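Side-chain contacts in Aureochrome1-like protein (Ochromonas danica, PDB 6I20), which probably senses blue light through a flavin mononucleotide held in a LOV-type PAS domain and, as in aureochromes, links that signal to DNA binding: residues A[33-36]-A[37-40]; A[68-71]-A[72-76]; A[119-122]-A[123-127]. All coordinates share one frame; numbering follows the deposited sequence. Where two conformers were deposited one is given.

Contact 1: residues A[33-36]-A[37-40]; sequences ASQG and FLTL. With EDO (1,2-ethanediol), chain G.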
# COMPACT_ATOMS: atom_id res chain seq x y z
N ALA A 33 -7.96 5.60 -3.99
CA ALA A 33 -6.70 6.15 -3.44
C ALA A 33 -7.01 7.42 -2.71
O ALA A 33 -7.75 8.26 -3.21
CB ALA A 33 -5.69 6.42 -4.55
N SER A 34 -6.46 7.54 -1.51
CA SER A 34 -6.71 8.76 -0.73
C SER A 34 -5.93 9.95 -1.20
O SER A 34 -4.86 9.81 -1.82
CB SER A 34 -6.40 8.55 0.75
OG SER A 34 -5.01 8.51 0.99
N GLN A 35 -6.38 11.14 -0.86
CA GLN A 35 -5.64 12.35 -1.14
C GLN A 35 -4.23 12.31 -0.61
O GLN A 35 -3.31 12.77 -1.27
CB GLN A 35 -6.39 13.61 -0.63
CG GLN A 35 -5.63 14.90 -0.93
CD GLN A 35 -5.50 15.15 -2.42
OE1 GLN A 35 -6.53 15.27 -3.10
NE2 GLN A 35 -4.24 15.18 -2.94
N GLY A 36 -4.06 11.77 0.58
CA GLY A 36 -2.74 11.68 1.19
C GLY A 36 -1.79 10.85 0.35
O GLY A 36 -0.61 11.19 0.23
N PHE A 37 -2.28 9.73 -0.17
CA PHE A 37 -1.47 8.89 -1.07
C PHE A 37 -1.04 9.67 -2.31
O PHE A 37 0.13 9.61 -2.74
CB PHE A 37 -2.23 7.66 -1.49
CG PHE A 37 -1.50 6.75 -2.44
CD1 PHE A 37 -0.64 5.77 -1.97
CD2 PHE A 37 -1.70 6.86 -3.80
CE1 PHE A 37 0.04 4.93 -2.83
CE2 PHE A 37 -1.01 6.01 -4.66
CZ PHE A 37 -0.17 5.04 -4.19
N LEU A 38 -1.95 10.43 -2.87
CA LEU A 38 -1.64 11.24 -4.06
C LEU A 38 -0.58 12.26 -3.74
O LEU A 38 0.34 12.49 -4.54
CB LEU A 38 -2.90 11.88 -4.63
CG LEU A 38 -4.06 10.96 -4.95
CD1 LEU A 38 -5.26 11.76 -5.40
CD2 LEU A 38 -3.69 9.87 -5.95
N THR A 39 -0.71 12.95 -2.61
CA THR A 39 0.26 13.96 -2.24
C THR A 39 1.63 13.36 -1.94
O THR A 39 2.65 13.91 -2.40
CB THR A 39 -0.24 14.76 -1.06
OG1 THR A 39 -1.48 15.37 -1.46
CG2 THR A 39 0.76 15.85 -0.66
N LEU A 40 1.64 12.24 -1.26
CA LEU A 40 2.89 11.54 -0.92
C LEU A 40 3.64 11.13 -2.18
O LEU A 40 4.84 11.32 -2.27
CB LEU A 40 2.59 10.29 -0.09
CG LEU A 40 3.73 9.30 0.13
CD1 LEU A 40 4.82 9.97 0.95
CD2 LEU A 40 3.17 8.04 0.81
C1 EDO G . -2.78 17.39 0.19
O1 EDO G . -3.52 18.55 0.59
C2 EDO G . -2.19 16.70 1.41
O2 EDO G . -2.64 15.35 1.55

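Contact 2: residues A[68-71]-A[72-76]; sequences KVRK and GLERG. With FMN (flavin mononucleotide), chain E.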
# COMPACT_ATOMS: atom_id res chain seq x y z
N LYS A 68 8.17 -10.41 0.59
CA LYS A 68 7.36 -10.48 1.86
C LYS A 68 5.91 -10.02 1.66
O LYS A 68 4.95 -10.63 2.20
CB LYS A 68 8.05 -9.64 2.93
CG LYS A 68 9.31 -10.23 3.44
CD LYS A 68 9.77 -9.59 4.73
CE LYS A 68 11.19 -10.03 4.99
NZ LYS A 68 11.69 -9.64 6.32
N VAL A 69 5.73 -8.96 0.89
CA VAL A 69 4.39 -8.50 0.58
C VAL A 69 3.64 -9.59 -0.20
O VAL A 69 2.48 -9.92 0.08
CB VAL A 69 4.40 -7.16 -0.17
CG1 VAL A 69 3.02 -6.85 -0.69
CG2 VAL A 69 4.96 -6.03 0.68
N ARG A 70 4.31 -10.12 -1.22
CA ARG A 70 3.70 -11.13 -2.06
C ARG A 70 3.22 -12.31 -1.25
O ARG A 70 2.11 -12.80 -1.45
CB ARG A 70 4.73 -11.56 -3.11
CG ARG A 70 4.25 -12.42 -4.24
CD ARG A 70 5.42 -12.70 -5.18
NE ARG A 70 5.83 -11.50 -5.94
CZ ARG A 70 7.03 -10.90 -6.00
NH1 ARG A 70 7.15 -9.81 -6.77
NH2 ARG A 70 8.11 -11.33 -5.34
N LYS A 71 4.07 -12.80 -0.37
CA LYS A 71 3.76 -13.95 0.49
C LYS A 71 2.59 -13.67 1.43
O LYS A 71 1.76 -14.56 1.65
CB LYS A 71 5.00 -14.41 1.27
CG LYS A 71 6.07 -15.09 0.42
CD LYS A 71 7.22 -15.69 1.26
CE LYS A 71 8.45 -16.14 0.45
NZ LYS A 71 9.57 -16.77 1.20
N GLY A 72 2.51 -12.46 1.98
CA GLY A 72 1.37 -12.08 2.84
C GLY A 72 0.07 -12.18 2.08
O GLY A 72 -0.93 -12.69 2.58
N LEU A 73 0.09 -11.69 0.84
CA LEU A 73 -1.07 -11.77 -0.03
C LEU A 73 -1.43 -13.22 -0.39
O LEU A 73 -2.62 -13.55 -0.39
CB LEU A 73 -0.83 -10.93 -1.30
CG LEU A 73 -0.75 -9.42 -1.11
CD1 LEU A 73 -0.27 -8.70 -2.38
CD2 LEU A 73 -2.06 -8.81 -0.71
N GLU A 74 -0.45 -14.07 -0.68
CA GLU A 74 -0.69 -15.47 -1.05
C GLU A 74 -1.19 -16.31 0.14
O GLU A 74 -2.01 -17.23 -0.03
CB GLU A 74 0.57 -16.09 -1.72
CG GLU A 74 0.66 -15.76 -3.23
CD GLU A 74 2.05 -15.61 -3.85
OE1 GLU A 74 3.06 -16.12 -3.28
OE2 GLU A 74 2.15 -14.98 -4.95
N ARG A 75 -0.70 -16.00 1.35
CA ARG A 75 -1.02 -16.74 2.59
C ARG A 75 -2.15 -16.19 3.41
O ARG A 75 -2.55 -16.81 4.42
CB ARG A 75 0.20 -16.82 3.51
CG ARG A 75 1.31 -17.59 2.86
CD ARG A 75 2.60 -17.62 3.65
NE ARG A 75 3.70 -18.09 2.80
CZ ARG A 75 4.91 -18.45 3.22
NH1 ARG A 75 5.81 -18.86 2.34
NH2 ARG A 75 5.24 -18.42 4.51
N GLY A 76 -2.68 -15.05 3.01
CA GLY A 76 -3.74 -14.37 3.73
C GLY A 76 -3.34 -13.85 5.11
O GLY A 76 -4.08 -13.98 6.06
N1 FMN E . 3.99 -1.80 -3.08
C2 FMN E . 4.76 -0.72 -2.85
O2 FMN E . 5.96 -0.76 -3.21
N3 FMN E . 4.30 0.41 -2.26
C4 FMN E . 3.01 0.52 -1.82
O4 FMN E . 2.64 1.56 -1.22
C4A FMN E . 2.14 -0.58 -2.07
N5 FMN E . 0.83 -0.52 -1.69
C5A FMN E . 0.07 -1.63 -1.87
C6 FMN E . -1.28 -1.62 -1.46
C7 FMN E . -2.09 -2.70 -1.62
C7M FMN E . -3.56 -2.67 -1.14
C8 FMN E . -1.58 -3.90 -2.22
C8M FMN E . -2.46 -5.10 -2.39
C9 FMN E . -0.27 -3.94 -2.63
C9A FMN E . 0.58 -2.85 -2.45
N10 FMN E . 1.91 -2.87 -2.93
C10 FMN E . 2.70 -1.78 -2.68
C1' FMN E . 2.52 -4.10 -3.44
C2' FMN E . 2.40 -4.33 -4.95
O2' FMN E . 1.12 -3.84 -5.38
C3' FMN E . 2.48 -5.82 -5.24
O3' FMN E . 1.51 -6.56 -4.48
C4' FMN E . 3.85 -6.43 -5.00
O4' FMN E . 4.81 -5.66 -5.73
C5' FMN E . 3.89 -7.90 -5.54
O5' FMN E . 3.13 -8.01 -6.79
P FMN E . 3.54 -9.20 -7.79
O1P FMN E . 2.70 -9.04 -9.00
O2P FMN E . 4.98 -9.04 -8.06
O3P FMN E . 3.24 -10.46 -6.99
O HOH W 1 0.68 -12.69 -4.04

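Contact 3: residues A[119-122]-A[123-127]; sequences VSED and YAKAF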
# COMPACT_ATOMS: atom_id res chain seq x y z
N VAL A 119 8.74 7.23 6.39
CA VAL A 119 9.64 7.17 7.55
C VAL A 119 11.05 7.61 7.17
O VAL A 119 11.40 7.59 5.98
CB VAL A 119 9.62 5.76 8.19
CG1 VAL A 119 8.21 5.38 8.59
CG2 VAL A 119 10.19 4.70 7.27
N SER A 120 11.86 7.98 8.15
CA SER A 120 13.23 8.42 7.89
C SER A 120 14.11 7.23 7.55
O SER A 120 13.79 6.09 7.87
CB SER A 120 13.81 9.15 9.10
OG SER A 120 13.97 8.29 10.23
N GLU A 121 15.23 7.51 6.90
CA GLU A 121 16.23 6.49 6.58
C GLU A 121 16.75 5.83 7.88
O GLU A 121 16.90 4.61 7.92
CB GLU A 121 17.38 7.15 5.82
CG GLU A 121 18.39 6.19 5.23
CD GLU A 121 19.52 6.94 4.53
OE1 GLU A 121 19.28 7.58 3.53
OE2 GLU A 121 20.63 6.89 5.05
N ASP A 122 16.98 6.62 8.93
CA ASP A 122 17.42 6.08 10.20
C ASP A 122 16.37 5.15 10.80
O ASP A 122 16.69 4.07 11.27
CB ASP A 122 17.76 7.19 11.20
CG ASP A 122 19.14 7.83 10.97
OD1 ASP A 122 19.90 7.47 10.04
OD2 ASP A 122 19.44 8.69 11.77
N TYR A 123 15.09 5.55 10.74
CA TYR A 123 14.00 4.67 11.24
C TYR A 123 13.96 3.39 10.41
O TYR A 123 13.83 2.30 10.99
CB TYR A 123 12.66 5.40 11.22
CG TYR A 123 11.47 4.56 11.63
CD1 TYR A 123 10.91 3.66 10.73
CD2 TYR A 123 10.88 4.67 12.88
CE1 TYR A 123 9.83 2.88 11.05
CE2 TYR A 123 9.79 3.89 13.21
CZ TYR A 123 9.26 2.99 12.30
OH TYR A 123 8.16 2.23 12.66
N ALA A 124 14.08 3.52 9.10
CA ALA A 124 14.04 2.37 8.19
C ALA A 124 15.16 1.39 8.50
O ALA A 124 14.93 0.17 8.55
CB ALA A 124 14.10 2.82 6.73
N LYS A 125 16.38 1.88 8.69
CA LYS A 125 17.50 0.98 8.97
C LYS A 125 17.31 0.22 10.28
O LYS A 125 17.57 -1.00 10.36
CB LYS A 125 18.83 1.73 8.98
CG LYS A 125 19.26 2.34 7.65
CD LYS A 125 19.18 1.42 6.41
CE LYS A 125 17.99 1.69 5.50
NZ LYS A 125 18.20 3.02 4.88
N ALA A 126 16.79 0.91 11.29
CA ALA A 126 16.52 0.28 12.58
C ALA A 126 15.40 -0.78 12.46
O ALA A 126 15.51 -1.86 13.02
CB ALA A 126 16.12 1.31 13.64
N PHE A 127 14.37 -0.47 11.67
CA PHE A 127 13.28 -1.40 11.47
C PHE A 127 13.79 -2.68 10.82
O PHE A 127 13.45 -3.78 11.22
CB PHE A 127 12.14 -0.74 10.66
CG PHE A 127 10.97 -1.63 10.35
CD1 PHE A 127 11.05 -2.62 9.35
CD2 PHE A 127 9.76 -1.48 11.02
CE1 PHE A 127 9.99 -3.45 9.07
CE2 PHE A 127 8.67 -2.27 10.71
CZ PHE A 127 8.78 -3.28 9.75

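Contact 1: residues A[33-36]-A[37-40]
S34 caps the first turn of helix 35-41 in this PAS fold: it is the N-cap residue, and its OG accepts the backbone N-H of F37 at 3.2 Å. Holding OG between its own backbone N and carbonyl carbon turns the hydroxyl back over the helix start, where amide groups have no preceding turn to bond to. Serine suits this place because its short side chain can stand in for a missing carbonyl; the same OG is also hydrogen-bonded to Q16 and F18, so the cap ties the helix to the chain leading into strand 18-21. One step on, the ordinary helical bonding begins, with L38 N donating to S34 O.

The packed side lies inward. A33, the last residue of strand 30-33, places CB 4.1 Å from F37 CD2, meeting the ring obliquely, and 4.2 Å from L38 CD2. A small methyl can lie against both larger side chains at once, while L45 and V48 of helix 45-48 cover A33 and L38. F37 itself is buried, with V19, C53, L56 and Q116 around it, the nearest atoms of its side chain and the flavin mononucleotide about 5 Å apart.

The solvent side is looser and polar. Q35 starts away from the following turn, but the bend at chi2 (63°) folds its amide back, so that NE2 donates to T39 OG1 at 3.1 Å. Glutamine and threonine can thus pair across one turn without a charge. A 1,2-ethanediol molecule, probably from the crystallisation liquor, lies beside T39. The Q35-T39 bond itself is nearly straight, at 161°, and OG1 lies only 9° out of the amide plane of Q35.

Contact 2: residues A[68-71]-A[72-76]
R70 and E74, one turn apart on helix 63-75 beside the flavin pocket of the PAS domain, run side by side and point the same way, yet their polar ends part. The R70 guanidinium goes to the phosphate of the flavin mononucleotide: NH1 donates to O2P at 2.6 Å along an almost straight line (174°), NE donates to O3P at 3.0 Å, and a weak second bond runs from NE to O2P. The phosphorus lies in the guanidinium plane, beyond the edge that carries NE and NH1, and this two-pronged fit is why arginine suits the place. The chain is extended through CD and then bends at chi3 (-71°), which swings that edge toward the phosphate. NH2 is taken by E67 in a salt bridge, which helps to fix the rotation of the group.

In the conformer described, E74 meets R70 through carbon, OE2 lying 3.4 Å from CG, whereas R70 NE stays 5.2 Å from OE2. A water lies within bonding distance of R70 O and, weakly, of this OE2. The backbone is satisfied along the helix: G72 N donates to K68 O, L73 N to V69 O, E74 N to R70 O and R75 N to K71 O.

Toward the ribityl chain the helix is apolar: V69 CG1 and L73 CD1 touch at 4.1 Å, and L73 CD1 approaches the ribityl O3' at 3.5 Å. Branched aliphatic chains suit this side, where I99 also covers both. On the outer side, CD of K71 lies over one face of the R75 guanidinium, 3.6 Å from NH1.

The chemistry implies that R70 at least partly offsets the phosphate's negative charge, while E67 probably stabilises the charged form of R70 and holds its orientation.

Contact 3: residues A[119-122]-A[123-127]
With CG anti to the backbone N (chi1 177°), Y123 swings its ring back along the start of helix 121-130, the C-terminal helix that follows the last strand of the PAS sheet, and brings it against V119. The valine's CB comes 3.5 Å from CD1, and its two methyls lie near the same side of the ring, CG1 3.9 Å from CE1; the ring is met obliquely. A branched, compact residue suits this spot, where W94 of strand 92-103 also covers V119. The phenol reaches past this contact to Q96, to which OH is hydrogen-bonded.

S120 is the N-cap: chi1 66° turns its hydroxyl over the first turn, where OG accepts from Y123 N at 3.0 Å. The backbone bond from A124 N to S120 O follows. A124 is buried, and its small methyl suits the place where the helix lies on W94 and V82.

On the exposed face, where E121 and K125 also touch W94, K125 bends at chi2, chi3 and chi4 and curls back toward E121, but the carboxylate extends onward, so OE2 and NZ remain 4.6 Å apart, beyond a salt bridge. The ammonium sits instead beside the aliphatic part of the glutamate, NZ 3.2 Å from E121 CG.

In the fold
Each contact is local, two at the start of a helix (contacts 1 and 3) and one in the last turns of helix 63-75, arranged around the antiparallel sheet and its flavin. Contacts 1 and 2 lie on opposite sides of the chain's centre, their own centres 24 Å apart and nearest atoms about 12 Å apart, with the cofactor reaching toward both: contact 2 supplies V69, R70 and L73 to the pocket, whereas contact 1 comes near the flavin through F37. Contact 3 is more remote, the V119 side chain being about 12 Å from the ligand. Strands nonetheless connect them: Q116, which bonds the flavin and touches F37, lies on strand 109-119, whose end enters contact 3, and strand 92-103 meets both contacts 2 and 3.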